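Local atomic coordinates of tailspike protein (Siphovirus 9NA, PDB entry 3RIQ), a protein that probably binds the lipopolysaccharide of Salmonella and cleaves its O-antigen as an endorhamnosidase, serving as the receptor-recognising tailspike of the phage. Residues T391-S405 against C409-A423. Sequence-based numbering, arbitrary orientation. Where two conformers were deposited one is given.
Sequences TTQGYAVYAPSSEVS and CAGSGTKKILCTYVA
Cys409 SG packs on Ala396 CB in the right-handed beta-helix, next to Gln426 of a neighbouring subunit, where 391-405 and 409-423 run in parallel as parts of successive coils. At the loop before the first strand pair, Thr414 is gripped twice: its N donates to Thr391 O, and its OG1, anti to the backbone N (chi1 179°), donates to Gly394 O at 2.7 Å, tilted from that carbonyl plane. The same Gly394 O takes a bond from a water that also donates to Thr392 O and accepts from Lys416 NZ. Lys416 O receives a straight bond from Val397 N and a weak one from Ala396 N. Lys416 CB lies 3.5 Å from Tyr395 CD1; Lys416 CD sits above one ring face near the rim, Tyr398 CD1 near the rim of the opposite face. Ile417 turns inward with Val397, and its O is hydrogen-bonded to Gln433 NE2 of another subunit. On the other side of the sheet Leu418 spans both tyrosines, CB 3.8 Å from Tyr395 CE1 and CD2 close alongside the Tyr398 ring. A type I turn from Ala399 to Ser402 takes 391-405 round the corner, and Cys419 SG packs on Val404 CG2. Thr420 N donates to Ser402 O, and Thr420 OG1 to Pro400 O at 2.7 Å, in the carbonyl plane on a lone pair. Buried Tyr421 N has no partner, but Tyr421 O accepts from Val404 N, and Ala423 N donates to Val404 O at 3.0 Å.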
loop_
_atom_site.group_PDB
_atom_site.type_symbol
_atom_site.label_atom_id
_atom_site.label_comp_id
_atom_site.label_asym_id
_atom_site.label_seq_id
_atom_site.Cartn_x
_atom_site.Cartn_y
_atom_site.Cartn_z
ATOM N N THR A 391 -13.190 21.578 6.197
ATOM C CA THR A 391 -14.081 22.321 7.083
ATOM C C THR A 391 -13.539 22.281 8.515
ATOM O O THR A 391 -12.803 21.332 8.893
ATOM C CB THR A 391 -15.505 21.708 7.077
ATOM O OG1 THR A 391 -16.368 22.460 7.967
ATOM C CG2 THR A 391 -15.464 20.240 7.531
ATOM N N THR A 392 -13.930 23.294 9.301
ATOM C CA THR A 392 -13.627 23.355 10.744
ATOM C C THR A 392 -14.657 22.627 11.610
ATOM O O THR A 392 -14.448 22.519 12.822
ATOM C CB THR A 392 -13.462 24.825 11.270
ATOM O OG1 THR A 392 -14.672 25.545 11.036
ATOM C CG2 THR A 392 -12.310 25.513 10.523
ATOM N N GLN A 393 -15.752 22.142 11.023
ATOM C CA GLN A 393 -16.747 21.396 11.798
ATOM C C GLN A 393 -16.161 20.147 12.443
ATOM O O GLN A 393 -15.357 19.405 11.821
ATOM C CB GLN A 393 -17.917 20.939 10.929
ATOM C CG GLN A 393 -18.801 22.055 10.447
ATOM C CD GLN A 393 -20.090 21.553 9.787
ATOM O OE1 GLN A 393 -20.181 20.404 9.343
ATOM N NE2 GLN A 393 -21.090 22.434 9.710
ATOM N N GLY A 394 -16.569 19.900 13.680
ATOM C CA GLY A 394 -16.299 18.607 14.331
ATOM C C GLY A 394 -14.833 18.333 14.632
ATOM O O GLY A 394 -14.026 19.274 14.878
ATOM N N TYR A 395 -14.493 17.044 14.648
ATOM C CA TYR A 395 -13.145 16.578 15.017
ATOM C C TYR A 395 -12.490 15.905 13.814
ATOM O O TYR A 395 -13.167 15.288 12.986
ATOM C CB TYR A 395 -13.274 15.499 16.092
ATOM C CG TYR A 395 -13.681 16.057 17.453
ATOM C CD1 TYR A 395 -12.750 16.230 18.459
ATOM C CD2 TYR A 395 -15.005 16.412 17.711
ATOM C CE1 TYR A 395 -13.127 16.767 19.709
ATOM C CE2 TYR A 395 -15.407 16.918 18.944
ATOM C CZ TYR A 395 -14.465 17.094 19.938
ATOM O OH TYR A 395 -14.881 17.610 21.146
ATOM N N ALA A 396 -11.166 15.988 13.760
ATOM C CA ALA A 396 -10.405 15.140 12.839
ATOM C C ALA A 396 -10.475 13.667 13.252
ATOM O O ALA A 396 -10.716 12.784 12.404
ATOM C CB ALA A 396 -8.949 15.600 12.778
ATOM N N VAL A 397 -10.252 13.411 14.549
ATOM C CA VAL A 397 -10.366 12.073 15.118
ATOM C C VAL A 397 -11.211 12.138 16.373
ATOM O O VAL A 397 -10.803 12.749 17.394
ATOM C CB VAL A 397 -8.989 11.434 15.439
ATOM C CG1 VAL A 397 -9.164 10.022 16.009
ATOM C CG2 VAL A 397 -8.118 11.372 14.160
ATOM N N TYR A 398 -12.371 11.471 16.314
ATOM C CA TYR A 398 -13.258 11.392 17.468
ATOM C C TYR A 398 -13.301 9.922 17.873
ATOM O O TYR A 398 -14.005 9.105 17.272
ATOM C CB TYR A 398 -14.658 11.928 17.143
ATOM C CG TYR A 398 -15.554 12.008 18.362
ATOM C CD1 TYR A 398 -15.550 13.143 19.158
ATOM C CD2 TYR A 398 -16.403 10.946 18.730
ATOM C CE1 TYR A 398 -16.364 13.232 20.286
ATOM C CE2 TYR A 398 -17.209 11.030 19.849
ATOM C CZ TYR A 398 -17.172 12.174 20.632
ATOM O OH TYR A 398 -17.970 12.296 21.754
ATOM N N ALA A 399 -12.518 9.589 18.890
ATOM C CA ALA A 399 -12.284 8.181 19.249
ATOM C C ALA A 399 -12.038 8.094 20.768
ATOM O O ALA A 399 -10.968 7.684 21.212
ATOM C CB ALA A 399 -11.106 7.623 18.427
ATOM N N PRO A 400 -13.057 8.448 21.562
ATOM C CA PRO A 400 -12.826 8.714 22.987
ATOM C C PRO A 400 -12.182 7.575 23.764
ATOM O O PRO A 400 -11.437 7.829 24.703
ATOM C CB PRO A 400 -14.234 8.960 23.534
ATOM C CG PRO A 400 -15.059 9.275 22.377
ATOM C CD PRO A 400 -14.442 8.751 21.153
ATOM N N SER A 401 -12.493 6.329 23.393
ATOM C CA SER A 401 -11.999 5.169 24.120
ATOM C C SER A 401 -10.829 4.486 23.428
ATOM O O SER A 401 -10.367 3.437 23.874
ATOM C CB SER A 401 -13.126 4.158 24.297
ATOM O OG SER A 401 -14.138 4.717 25.109
ATOM N N SER A 402 -10.311 5.117 22.368
ATOM C CA SER A 402 -9.249 4.500 21.565
ATOM C C SER A 402 -7.895 5.096 21.866
ATOM O O SER A 402 -7.807 6.158 22.489
ATOM C CB SER A 402 -9.565 4.647 20.084
ATOM O OG SER A 402 -10.768 3.970 19.764
ATOM N N GLU A 403 -6.841 4.424 21.422
ATOM C CA GLU A 403 -5.510 5.018 21.432
ATOM C C GLU A 403 -5.038 5.277 20.009
ATOM O O GLU A 403 -5.409 4.557 19.078
ATOM C CB GLU A 403 -4.534 4.156 22.200
ATOM C CG GLU A 403 -4.264 2.818 21.589
ATOM C CD GLU A 403 -3.288 2.034 22.444
ATOM O OE1 GLU A 403 -2.194 2.560 22.748
ATOM O OE2 GLU A 403 -3.602 0.900 22.826
ATOM N N VAL A 404 -4.230 6.317 19.855
ATOM C CA VAL A 404 -3.774 6.783 18.554
ATOM C C VAL A 404 -2.247 6.968 18.564
ATOM O O VAL A 404 -1.677 7.323 19.590
ATOM C CB VAL A 404 -4.460 8.140 18.233
ATOM C CG1 VAL A 404 -4.175 8.566 16.827
ATOM C CG2 VAL A 404 -5.970 8.053 18.421
ATOM N N SER A 405 -1.614 6.743 17.419
ATOM C CA SER A 405 -0.188 7.046 17.238
ATOM C C SER A 405 0.045 7.490 15.797
ATOM O O SER A 405 -0.658 7.049 14.880
ATOM C CB SER A 405 0.671 5.835 17.577
ATOM O OG SER A 405 0.413 4.805 16.654
ATOM N N CYS A 409 -2.820 16.104 10.940
ATOM C CA CYS A 409 -4.007 16.802 10.445
ATOM C C CYS A 409 -3.576 17.953 9.574
ATOM O O CYS A 409 -2.893 18.879 10.060
ATOM C CB CYS A 409 -4.887 17.315 11.597
ATOM S SG CYS A 409 -5.340 16.007 12.745
ATOM N N ALA A 410 -3.947 17.916 8.305
ATOM C CA ALA A 410 -3.417 18.870 7.313
ATOM C C ALA A 410 -4.297 20.090 7.149
ATOM O O ALA A 410 -5.444 20.151 7.641
ATOM C CB ALA A 410 -3.258 18.171 5.945
ATOM N N GLY A 411 -3.740 21.086 6.462
ATOM C CA GLY A 411 -4.520 22.237 6.008
ATOM C C GLY A 411 -5.003 23.110 7.147
ATOM O O GLY A 411 -4.335 23.208 8.189
ATOM N N SER A 412 -6.170 23.725 6.928
ATOM C CA SER A 412 -6.766 24.680 7.864
ATOM C C SER A 412 -8.118 24.224 8.414
ATOM O O SER A 412 -8.811 24.993 9.074
ATOM C CB SER A 412 -6.955 26.047 7.178
ATOM O OG SER A 412 -7.852 25.941 6.072
ATOM N N GLY A 413 -8.498 22.977 8.130
ATOM C CA GLY A 413 -9.742 22.405 8.675
ATOM C C GLY A 413 -9.583 21.961 10.128
ATOM O O GLY A 413 -8.583 22.289 10.779
ATOM N N THR A 414 -10.566 21.220 10.648
ATOM C CA THR A 414 -10.458 20.746 12.028
ATOM C C THR A 414 -9.220 19.857 12.191
ATOM O O THR A 414 -8.871 19.041 11.308
ATOM C CB THR A 414 -11.714 19.990 12.489
ATOM O OG1 THR A 414 -11.505 19.552 13.837
ATOM C CG2 THR A 414 -12.050 18.781 11.564
ATOM N N LYS A 415 -8.551 20.056 13.331
ATOM C CA LYS A 415 -7.379 19.271 13.720
ATOM C C LYS A 415 -7.558 18.667 15.108
ATOM O O LYS A 415 -6.594 18.194 15.708
ATOM C CB LYS A 415 -6.106 20.138 13.711
ATOM C CG LYS A 415 -5.978 21.095 12.542
ATOM C CD LYS A 415 -4.521 21.509 12.349
ATOM C CE LYS A 415 -4.425 22.984 12.045
ATOM N NZ LYS A 415 -5.442 23.341 11.032
ATOM N N LYS A 416 -8.797 18.652 15.608
ATOM C CA LYS A 416 -9.068 18.152 16.943
ATOM C C LYS A 416 -9.003 16.634 17.028
ATOM O O LYS A 416 -9.598 15.921 16.207
ATOM C CB LYS A 416 -10.451 18.642 17.433
ATOM C CG LYS A 416 -10.580 20.168 17.527
ATOM C CD LYS A 416 -11.962 20.587 18.110
ATOM C CE LYS A 416 -12.086 22.121 18.182
ATOM N NZ LYS A 416 -11.847 22.765 16.848
ATOM N N ILE A 417 -8.297 16.159 18.045
ATOM C CA ILE A 417 -8.135 14.723 18.343
ATOM C C ILE A 417 -8.643 14.460 19.762
ATOM O O ILE A 417 -8.140 15.054 20.746
ATOM C CB ILE A 417 -6.640 14.300 18.271
ATOM C CG1 ILE A 417 -6.068 14.604 16.884
ATOM C CG2 ILE A 417 -6.493 12.832 18.681
ATOM C CD1 ILE A 417 -4.578 14.429 16.751
ATOM N N LEU A 418 -9.670 13.605 19.866
ATOM C CA LEU A 418 -10.221 13.219 21.157
ATOM C C LEU A 418 -10.045 11.719 21.322
ATOM O O LEU A 418 -10.618 10.952 20.545
ATOM C CB LEU A 418 -11.722 13.586 21.280
ATOM C CG LEU A 418 -12.492 13.043 22.520
ATOM C CD1 LEU A 418 -11.936 13.626 23.762
ATOM C CD2 LEU A 418 -13.968 13.317 22.431
ATOM N N CYS A 419 -9.261 11.303 22.312
ATOM C CA CYS A 419 -9.007 9.875 22.523
ATOM C C CYS A 419 -8.484 9.633 23.904
ATOM O O CYS A 419 -8.372 10.572 24.688
ATOM C CB CYS A 419 -8.034 9.311 21.459
ATOM S SG CYS A 419 -6.419 10.056 21.601
ATOM N N THR A 420 -8.198 8.373 24.233
ATOM C CA THR A 420 -7.740 8.042 25.578
ATOM C C THR A 420 -6.237 8.238 25.741
ATOM O O THR A 420 -5.746 8.653 26.808
ATOM C CB THR A 420 -8.083 6.581 25.933
ATOM O OG1 THR A 420 -9.497 6.464 26.080
ATOM C CG2 THR A 420 -7.470 6.171 27.258
ATOM N N TYR A 421 -5.502 7.904 24.692
ATOM C CA TYR A 421 -4.042 7.952 24.751
ATOM C C TYR A 421 -3.495 8.359 23.379
ATOM O O TYR A 421 -3.919 7.798 22.354
ATOM C CB TYR A 421 -3.471 6.567 25.169
ATOM C CG TYR A 421 -1.961 6.582 25.208
ATOM C CD1 TYR A 421 -1.272 7.175 26.297
ATOM C CD2 TYR A 421 -1.203 6.064 24.153
ATOM C CE1 TYR A 421 0.136 7.230 26.319
ATOM C CE2 TYR A 421 0.202 6.133 24.174
ATOM C CZ TYR A 421 0.856 6.697 25.249
ATOM O OH TYR A 421 2.237 6.773 25.232
ATOM N N VAL A 422 -2.556 9.304 23.395
ATOM C CA VAL A 422 -1.850 9.773 22.208
ATOM C C VAL A 422 -0.375 9.384 22.404
ATOM O O VAL A 422 0.238 9.765 23.404
ATOM C CB VAL A 422 -1.994 11.323 22.050
ATOM C CG1 VAL A 422 -1.105 11.835 20.951
ATOM C CG2 VAL A 422 -3.457 11.732 21.777
ATOM N N ALA A 423 0.190 8.641 21.461
ATOM C CA ALA A 423 1.555 8.130 21.603
ATOM C C ALA A 423 2.643 9.178 21.413
ATOM O O ALA A 423 2.416 10.237 20.820
ATOM C CB ALA A 423 1.779 6.985 20.601
HETATM O O HOH W 1 -14.566 21.728 15.852
#